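Local coordinates for protein RNA 2',3'-cyclic phosphodiesterase (Deinococcus radiodurans, PDB 5H7E) that belongs to the LigT-like phosphoesterases of the 2H clan, as a core domain built around an antiparallel beta sheet, at residues A[20-25]-A[143-148]; A[75-80]-A[94-99]. All blocks are in the same frame, centred on the assembly; numbering follows the deposited sequence.

Contact 1 (A[20-25]-A[143-148])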
ATOM      1  N   ALA A  20     -14.513   4.774  -3.483  1.00 20.98           N
ATOM      2  CA  ALA A  20     -15.925   4.941  -3.144  1.00 21.55           C
ATOM      3  C   ALA A  20     -16.609   3.603  -2.926  1.00 20.85           C
ATOM      4  O   ALA A  20     -17.303   3.458  -1.891  1.00 21.86           O
ATOM      5  CB  ALA A  20     -16.661   5.774  -4.207  1.00 24.83           C
ATOM      6  N   PRO A  21     -16.497   2.623  -3.809  1.00 20.29           N
ATOM      7  CA  PRO A  21     -17.139   1.339  -3.498  1.00 21.30           C
ATOM      8  C   PRO A  21     -16.500   0.638  -2.322  1.00 20.57           C
ATOM      9  O   PRO A  21     -17.183  -0.101  -1.592  1.00 22.71           O
ATOM     10  CB  PRO A  21     -17.008   0.550  -4.806  1.00 24.22           C
ATOM     11  CG  PRO A  21     -15.879   1.224  -5.576  1.00 24.60           C
ATOM     12  CD  PRO A  21     -16.014   2.665  -5.233  1.00 21.55           C
ATOM     13  N   LEU A  22     -15.227   0.873  -2.072  1.00 18.47           N
ATOM     14  CA  LEU A  22     -14.635   0.282  -0.876  1.00 18.58           C
ATOM     15  C   LEU A  22     -15.247   0.881   0.375  1.00 18.68           C
ATOM     16  O   LEU A  22     -15.463   0.202   1.386  1.00 20.74           O
ATOM     17  CB  LEU A  22     -13.127   0.470  -0.884  1.00 17.85           C
ATOM     18  CG  LEU A  22     -12.427  -0.337  -2.014  1.00 16.96           C
ATOM     19  CD1 LEU A  22     -10.927  -0.084  -1.933  1.00 18.42           C
ATOM     20  CD2 LEU A  22     -12.740  -1.869  -1.919  1.00 19.24           C
ATOM     21  N   ALA A  23     -15.446   2.198   0.385  1.00 17.91           N
ATOM     22  CA  ALA A  23     -16.069   2.793   1.547  1.00 20.36           C
ATOM     23  C   ALA A  23     -17.481   2.286   1.739  1.00 21.35           C
ATOM     24  O   ALA A  23     -17.945   2.194   2.881  1.00 25.83           O
ATOM     25  CB  ALA A  23     -16.118   4.315   1.406  1.00 22.78           C
ATOM     26  N   GLU A  24     -18.202   2.013   0.635  1.00 21.83           N
ATOM     27  CA  GLU A  24     -19.531   1.458   0.774  1.00 26.32           C
ATOM     28  C   GLU A  24     -19.472   0.089   1.444  1.00 24.72           C
ATOM     29  O   GLU A  24     -20.354  -0.251   2.237  1.00 29.42           O
ATOM     30  CB  GLU A  24     -20.205   1.381  -0.581  1.00 29.34           C
ATOM     31  CG  GLU A  24     -20.428   2.759  -1.186  1.00 44.69           C
ATOM     32  CD  GLU A  24     -21.088   2.740  -2.545  1.00 65.44           C
ATOM     33  OE1 GLU A  24     -20.695   3.560  -3.402  1.00 60.88           O
ATOM     34  OE2 GLU A  24     -21.992   1.898  -2.751  1.00 78.21           O
ATOM     35  N   ALA A  25     -18.441  -0.701   1.148  1.00 23.99           N
ATOM     36  CA  ALA A  25     -18.276  -1.990   1.842  1.00 23.70           C
ATOM     37  C   ALA A  25     -18.015  -1.799   3.325  1.00 26.31           C
ATOM     38  O   ALA A  25     -18.438  -2.606   4.155  1.00 27.64           O
ATOM     39  CB  ALA A  25     -17.142  -2.770   1.195  1.00 21.42           C
ATOM     40  N   LEU A 143     -17.017 -10.683   0.472  1.00 22.65           N
ATOM     41  CA  LEU A 143     -17.372  -9.781  -0.606  1.00 20.02           C
ATOM     42  C   LEU A 143     -16.422  -9.978  -1.774  1.00 20.32           C
ATOM     43  O   LEU A 143     -15.275 -10.367  -1.580  1.00 22.56           O
ATOM     44  CB  LEU A 143     -17.250  -8.278  -0.157  1.00 21.03           C
ATOM     45  CG  LEU A 143     -18.082  -7.903   1.052  1.00 23.77           C
ATOM     46  CD1 LEU A 143     -17.770  -6.404   1.379  1.00 25.69           C
ATOM     47  CD2 LEU A 143     -19.555  -8.045   0.815  1.00 27.49           C
ATOM     48  N   ILE A 144     -16.902  -9.724  -2.996  1.00 19.42           N
ATOM     49  CA  ILE A 144     -15.975  -9.631  -4.120  1.00 18.32           C
ATOM     50  C   ILE A 144     -16.290  -8.377  -4.907  1.00 21.16           C
ATOM     51  O   ILE A 144     -17.405  -7.836  -4.854  1.00 21.98           O
ATOM     52  CB  ILE A 144     -16.025 -10.894  -5.027  1.00 20.71           C
ATOM     53  CG1 ILE A 144     -17.395 -11.066  -5.650  1.00 24.14           C
ATOM     54  CG2 ILE A 144     -15.503 -12.148  -4.264  1.00 23.59           C
ATOM     55  CD1 ILE A 144     -17.437 -12.323  -6.673  1.00 25.95           C
ATOM     56  N   PHE A 145     -15.276  -7.893  -5.643  1.00 18.81           N
ATOM     57  CA  PHE A 145     -15.392  -6.665  -6.395  1.00 19.97           C
ATOM     58  C   PHE A 145     -15.008  -6.917  -7.850  1.00 19.56           C
ATOM     59  O   PHE A 145     -14.268  -7.860  -8.169  1.00 23.50           O
ATOM     60  CB  PHE A 145     -14.465  -5.580  -5.777  1.00 18.57           C
ATOM     61  CG  PHE A 145     -14.814  -5.231  -4.374  1.00 18.43           C
ATOM     62  CD1 PHE A 145     -14.288  -5.934  -3.315  1.00 21.56           C
ATOM     63  CD2 PHE A 145     -15.646  -4.157  -4.123  1.00 20.94           C
ATOM     64  CE1 PHE A 145     -14.645  -5.615  -2.018  1.00 22.19           C
ATOM     65  CE2 PHE A 145     -15.983  -3.806  -2.853  1.00 25.05           C
ATOM     66  CZ  PHE A 145     -15.503  -4.537  -1.777  1.00 24.13           C
ATOM     67  N   ASP A 146     -15.563  -6.101  -8.738  1.00 21.45           N
ATOM     68  CA  ASP A 146     -15.209  -6.231 -10.137  1.00 24.52           C
ATOM     69  C   ASP A 146     -14.572  -4.976 -10.706  1.00 24.07           C
ATOM     70  O   ASP A 146     -14.331  -4.938 -11.920  1.00 25.64           O
ATOM     71  CB  ASP A 146     -16.431  -6.603 -10.997  1.00 28.58           C
ATOM     72  CG  ASP A 146     -17.547  -5.551 -10.975  1.00 39.32           C
ATOM     73  OD1 ASP A 146     -17.391  -4.419 -10.491  1.00 39.00           O
ATOM     74  OD2 ASP A 146     -18.649  -5.868 -11.493  1.00 51.75           O
ATOM     75  N   GLN A 147     -14.256  -3.987  -9.865  1.00 19.65           N
ATOM     76  CA  GLN A 147     -13.731  -2.740 -10.384  1.00 18.07           C
ATOM     77  C   GLN A 147     -12.222  -2.831 -10.590  1.00 17.88           C
ATOM     78  O   GLN A 147     -11.536  -3.682 -10.020  1.00 21.36           O
ATOM     79  CB  GLN A 147     -14.010  -1.600  -9.431  1.00 20.09           C
ATOM     80  CG  GLN A 147     -15.521  -1.322  -9.179  1.00 22.86           C
ATOM     81  CD  GLN A 147     -16.104  -2.125  -7.992  1.00 23.38           C
ATOM     82  OE1 GLN A 147     -15.551  -3.112  -7.564  1.00 24.07           O
ATOM     83  NE2 GLN A 147     -17.231  -1.676  -7.482  1.00 23.50           N
ATOM     84  N   SER A 148     -11.745  -1.972 -11.475  1.00 19.43           N
ATOM     85  CA  SER A 148     -10.312  -1.925 -11.736  1.00 16.20           C
ATOM     86  C   SER A 148      -9.938  -0.485 -12.030  1.00 18.78           C
ATOM     87  O   SER A 148     -10.806   0.365 -12.313  1.00 19.68           O
ATOM     88  CB  SER A 148      -9.935  -2.805 -12.926  1.00 21.53           C
ATOM     89  OG  SER A 148     -10.606  -2.365 -14.080  1.00 26.82           O
TER
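Phe145 reaches from the loop segment 143-148, which leads into strand 148-160, to helix 16-26, where Leu22 and Ala25 receive its ring. Its CB leaves the backbone toward the helix, and CG stands anti to the carbonyl carbon (chi1 -62°). Farther out, CE2 comes within 3.9 Å of Leu22 CD2 and also approaches the main-chain oxygen of Pro21. CZ, the tip, sits 3.8 Å from Ala25 CB, which lies at the ring edge near its plane. Leu22 CD2 instead covers one face, 4.0 Å from the centroid of the Phe145 ring and 19° off the ring normal, a CH-pi contact displaced toward the rim. The same Ala25 CB also meets Leu143 CD1 at 3.7 Å, so one methyl touches both Leu143 and Phe145.

At the other end Gln147 passes Pro21 in the opposite direction, its NE2 lying 3.5 Å from Pro21 CB and a little farther from CG. The Gln147 chain is bent at chi2 (90°), and its OE1 takes a weak hydrogen bond from Asp146 N at 3.2 Å. Leu22 continues inward to Val94, Ile128 and Leu130 of the sheet. No hydrogen bond links 20-25 to 143-148: the helix is held against this loop segment by apolar and CH-pi packing, with the amide of Gln147 laid against aliphatic proline carbons.

Contact 2 (A[75-80]-A[94-99])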
ATOM      1  N   VAL A  75      -4.847  -2.452 -12.298  1.00 15.84           N
ATOM      2  CA  VAL A  75      -5.016  -3.094 -11.012  1.00 15.56           C
ATOM      3  C   VAL A  75      -6.469  -3.498 -10.856  1.00 16.45           C
ATOM      4  O   VAL A  75      -7.362  -2.677 -11.077  1.00 18.00           O
ATOM      5  CB  VAL A  75      -4.621  -2.144  -9.876  1.00 16.66           C
ATOM      6  CG1 VAL A  75      -4.630  -2.925  -8.507  1.00 17.39           C
ATOM      7  CG2 VAL A  75      -3.193  -1.556 -10.131  1.00 18.30           C
ATOM      8  N   ASN A  76      -6.694  -4.775 -10.519  1.00 16.89           N
ATOM      9  CA  ASN A  76      -8.041  -5.317 -10.370  1.00 17.45           C
ATOM     10  C   ASN A  76      -8.321  -5.584  -8.907  1.00 17.25           C
ATOM     11  O   ASN A  76      -7.506  -6.223  -8.240  1.00 18.42           O
ATOM     12  CB  ASN A  76      -8.128  -6.612 -11.145  1.00 18.80           C
ATOM     13  CG  ASN A  76      -7.822  -6.397 -12.598  1.00 24.79           C
ATOM     14  OD1 ASN A  76      -8.647  -5.850 -13.310  1.00 26.64           O
ATOM     15  ND2 ASN A  76      -6.650  -6.841 -13.049  1.00 31.70           N
ATOM     16  N   LEU A  77      -9.466  -5.106  -8.416  1.00 16.41           N
ATOM     17  CA  LEU A  77      -9.969  -5.566  -7.124  1.00 16.72           C
ATOM     18  C   LEU A  77     -10.449  -6.996  -7.236  1.00 18.44           C
ATOM     19  O   LEU A  77     -10.995  -7.404  -8.280  1.00 20.98           O
ATOM     20  CB  LEU A  77     -11.152  -4.723  -6.653  1.00 15.91           C
ATOM     21  CG  LEU A  77     -10.940  -3.231  -6.400  1.00 17.05           C
ATOM     22  CD1 LEU A  77     -12.232  -2.630  -5.871  1.00 17.53           C
ATOM     23  CD2 LEU A  77      -9.780  -3.012  -5.432  1.00 20.02           C
ATOM     24  N   ARG A  78     -10.211  -7.779  -6.162  1.00 16.01           N
ATOM     25  CA  ARG A  78     -10.671  -9.154  -6.146  1.00 16.98           C
ATOM     26  C   ARG A  78     -11.567  -9.319  -4.915  1.00 18.47           C
ATOM     27  O   ARG A  78     -12.540  -8.586  -4.788  1.00 20.40           O
ATOM     28  CB  ARG A  78      -9.488 -10.149  -6.214  1.00 20.03           C
ATOM     29  CG  ARG A  78      -8.602  -9.909  -7.488  1.00 21.24           C
ATOM     30  CD  ARG A  78      -9.406 -10.316  -8.760  1.00 20.89           C
ATOM     31  NE  ARG A  78      -9.673 -11.753  -8.809  1.00 26.51           N
ATOM     32  CZ  ARG A  78     -10.367 -12.347  -9.784  1.00 24.25           C
ATOM     33  NH1 ARG A  78     -10.960 -11.598 -10.685  1.00 31.07           N
ATOM     34  NH2 ARG A  78     -10.543 -13.677  -9.792  1.00 25.68           N
ATOM     35  N   GLY A  79     -11.290 -10.291  -4.054  1.00 21.61           N
ATOM     36  CA  GLY A  79     -12.168 -10.608  -2.924  1.00 22.43           C
ATOM     37  C   GLY A  79     -11.589 -10.064  -1.626  1.00 22.73           C
ATOM     38  O   GLY A  79     -10.484  -9.563  -1.603  1.00 21.74           O
ATOM     39  N   THR A  80     -12.391 -10.110  -0.564  1.00 24.40           N
ATOM     40  CA  THR A  80     -11.892  -9.679   0.734  1.00 24.73           C
ATOM     41  C   THR A  80     -11.205 -10.832   1.467  1.00 31.55           C
ATOM     42  O   THR A  80     -11.381 -12.019   1.151  1.00 35.94           O
ATOM     43  CB  THR A  80     -13.030  -9.099   1.561  1.00 23.84           C
ATOM     44  OG1 THR A  80     -14.124 -10.070   1.608  1.00 28.10           O
ATOM     45  CG2 THR A  80     -13.498  -7.750   0.984  1.00 27.27           C
ATOM     46  N   VAL A  94      -9.086  -5.879   0.988  1.00 17.66           N
ATOM     47  CA  VAL A  94      -9.471  -6.388  -0.343  1.00 16.85           C
ATOM     48  C   VAL A  94      -8.196  -6.714  -1.108  1.00 16.00           C
ATOM     49  O   VAL A  94      -7.246  -5.924  -1.115  1.00 16.56           O
ATOM     50  CB  VAL A  94     -10.359  -5.406  -1.115  1.00 16.93           C
ATOM     51  CG1 VAL A  94      -9.715  -3.992  -1.287  1.00 18.70           C
ATOM     52  CG2 VAL A  94     -10.750  -5.962  -2.485  1.00 17.58           C
ATOM     53  N   LYS A  95      -8.163  -7.909  -1.717  1.00 15.91           N
ATOM     54  CA  LYS A  95      -7.017  -8.300  -2.530  1.00 17.33           C
ATOM     55  C   LYS A  95      -7.002  -7.510  -3.833  1.00 16.86           C
ATOM     56  O   LYS A  95      -8.048  -7.243  -4.421  1.00 19.04           O
ATOM     57  CB  LYS A  95      -7.112  -9.787  -2.819  1.00 17.49           C
ATOM     58  CG  LYS A  95      -6.029 -10.296  -3.776  1.00 24.17           C
ATOM     59  CD  LYS A  95      -6.230 -11.842  -3.922  1.00 40.82           C
ATOM     60  CE  LYS A  95      -5.202 -12.471  -4.818  1.00 59.59           C
ATOM     61  NZ  LYS A  95      -5.126 -11.710  -6.077  1.00 61.12           N
ATOM     62  N   THR A  96      -5.789  -7.161  -4.314  1.00 16.71           N
ATOM     63  CA  THR A  96      -5.634  -6.496  -5.608  1.00 16.15           C
ATOM     64  C   THR A  96      -4.679  -7.330  -6.438  1.00 19.94           C
ATOM     65  O   THR A  96      -3.781  -7.977  -5.892  1.00 23.04           O
ATOM     66  CB  THR A  96      -5.072  -5.087  -5.495  1.00 16.68           C
ATOM     67  OG1 THR A  96      -3.855  -5.144  -4.719  1.00 19.78           O
ATOM     68  CG2 THR A  96      -6.031  -4.185  -4.709  1.00 19.47           C
ATOM     69  N   GLU A  97      -4.939  -7.364  -7.752  1.00 18.89           N
ATOM     70  CA  GLU A  97      -4.063  -8.126  -8.665  1.00 18.28           C
ATOM     71  C   GLU A  97      -3.696  -7.220  -9.822  1.00 19.32           C
ATOM     72  O   GLU A  97      -4.540  -6.487 -10.312  1.00 20.03           O
ATOM     73  CB  GLU A  97      -4.781  -9.352  -9.207  1.00 19.71           C
ATOM     74  CG  GLU A  97      -3.947 -10.237 -10.132  1.00 36.78           C
ATOM     75  CD  GLU A  97      -3.997  -9.821 -11.615  1.00 50.03           C
ATOM     76  OE1 GLU A  97      -4.998  -9.210 -12.046  1.00 59.69           O
ATOM     77  OE2 GLU A  97      -3.022 -10.116 -12.345  1.00 44.27           O
ATOM     78  N   ALA A  98      -2.432  -7.292 -10.290  1.00 18.80           N
ATOM     79  CA  ALA A  98      -2.054  -6.581 -11.514  1.00 18.74           C
ATOM     80  C   ALA A  98      -0.854  -7.287 -12.112  1.00 18.86           C
ATOM     81  O   ALA A  98       0.084  -7.597 -11.384  1.00 21.01           O
ATOM     82  CB  ALA A  98      -1.684  -5.096 -11.250  1.00 18.76           C
ATOM     83  N   GLU A  99      -0.841  -7.418 -13.440  1.00 17.73           N
ATOM     84  CA  GLU A  99       0.384  -7.914 -14.079  1.00 18.27           C
ATOM     85  C   GLU A  99       1.559  -7.000 -13.740  1.00 22.44           C
ATOM     86  O   GLU A  99       1.489  -5.780 -13.910  1.00 21.77           O
ATOM     87  CB  GLU A  99       0.182  -7.961 -15.602  1.00 17.89           C
ATOM     88  CG  GLU A  99       1.384  -8.593 -16.331  1.00 19.42           C
ATOM     89  CD  GLU A  99       1.322  -8.499 -17.837  1.00 25.06           C
ATOM     90  OE1 GLU A  99       0.414  -7.821 -18.391  1.00 28.95           O
ATOM     91  OE2 GLU A  99       2.197  -9.125 -18.486  1.00 24.27           O
TER
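Strands 73-83 and 91-97 form an antiparallel beta hairpin with a beta bulge, and segments 75-80 and 94-99 pair within it as neighbours in the antiparallel sheet of this LigT-like fold. The short strand axes approach to 4.6 Å, their directions 148° apart. Asn76 and Glu97 are a hydrogen-bonded pair, Asn76 N giving to Glu97 O at 2.8 Å and Glu97 N returning to Asn76 O. Leu77 and Thr96 follow as a non-hydrogen-bonded pair. Beyond them the register slips by one residue: Lys95 takes Arg78 N on its O and gives its own N to Gly79 O at 2.9 Å, so that Thr80, rather than Gly79, stands opposite Val94.

Leu77, Thr96, Val94 and Thr80 share the face that looks toward helix 16-26 at Leu77 and Val94. Leu77 CD2 lies 4.0 Å from Thr96 CG2, and at the end of the pairing Val75 CG1 meets Thr96 CB at 3.7 Å while Val75 CG2 packs on Ala98 CB. On the opposite face the chains of Arg78 and Lys95 run side by side, their aliphatic parts in touch and Arg78 NE 5.3 Å from Lys95 NZ, like charges that probably repel mildly.

Asn76 and Glu97 also lie alongside each other on that face, pointing the same way, with amide and carboxylate planes 2° apart. Glu97 CG is anti to the backbone N, and a bend at chi2 turns the chain toward the amide. Asn76 ND2 donates to Glu97 OE1 at 3.1 Å and more weakly to Glu97 O, which also takes Asn76 N; the carboxylate oxygen is tilted 23° out of the amide plane.

In the fold
Contacts 1 and 2 lie about 10 Å apart, centre to centre, and are joined directly through segments 143-148 and 75-80. Phe145 N lies 2.9 Å from Arg78 O, and Gln147 O is 3.0 Å from Leu77 N, both probable hydrogen bonds, so the segment facing the helix in contact 1 also borders the hairpin of contact 2. The two share an apolar layer: Phe145 touches Leu77 and Val94, and Leu22 touches the same two residues from the helix. Along the chain, both segments of contact 2 fall between those of contact 1. A sulfate ion, probably from the crystallisation liquor, lies about 4 Å from the side chain of Glu97 in contact 2; it does not by itself define a functional site.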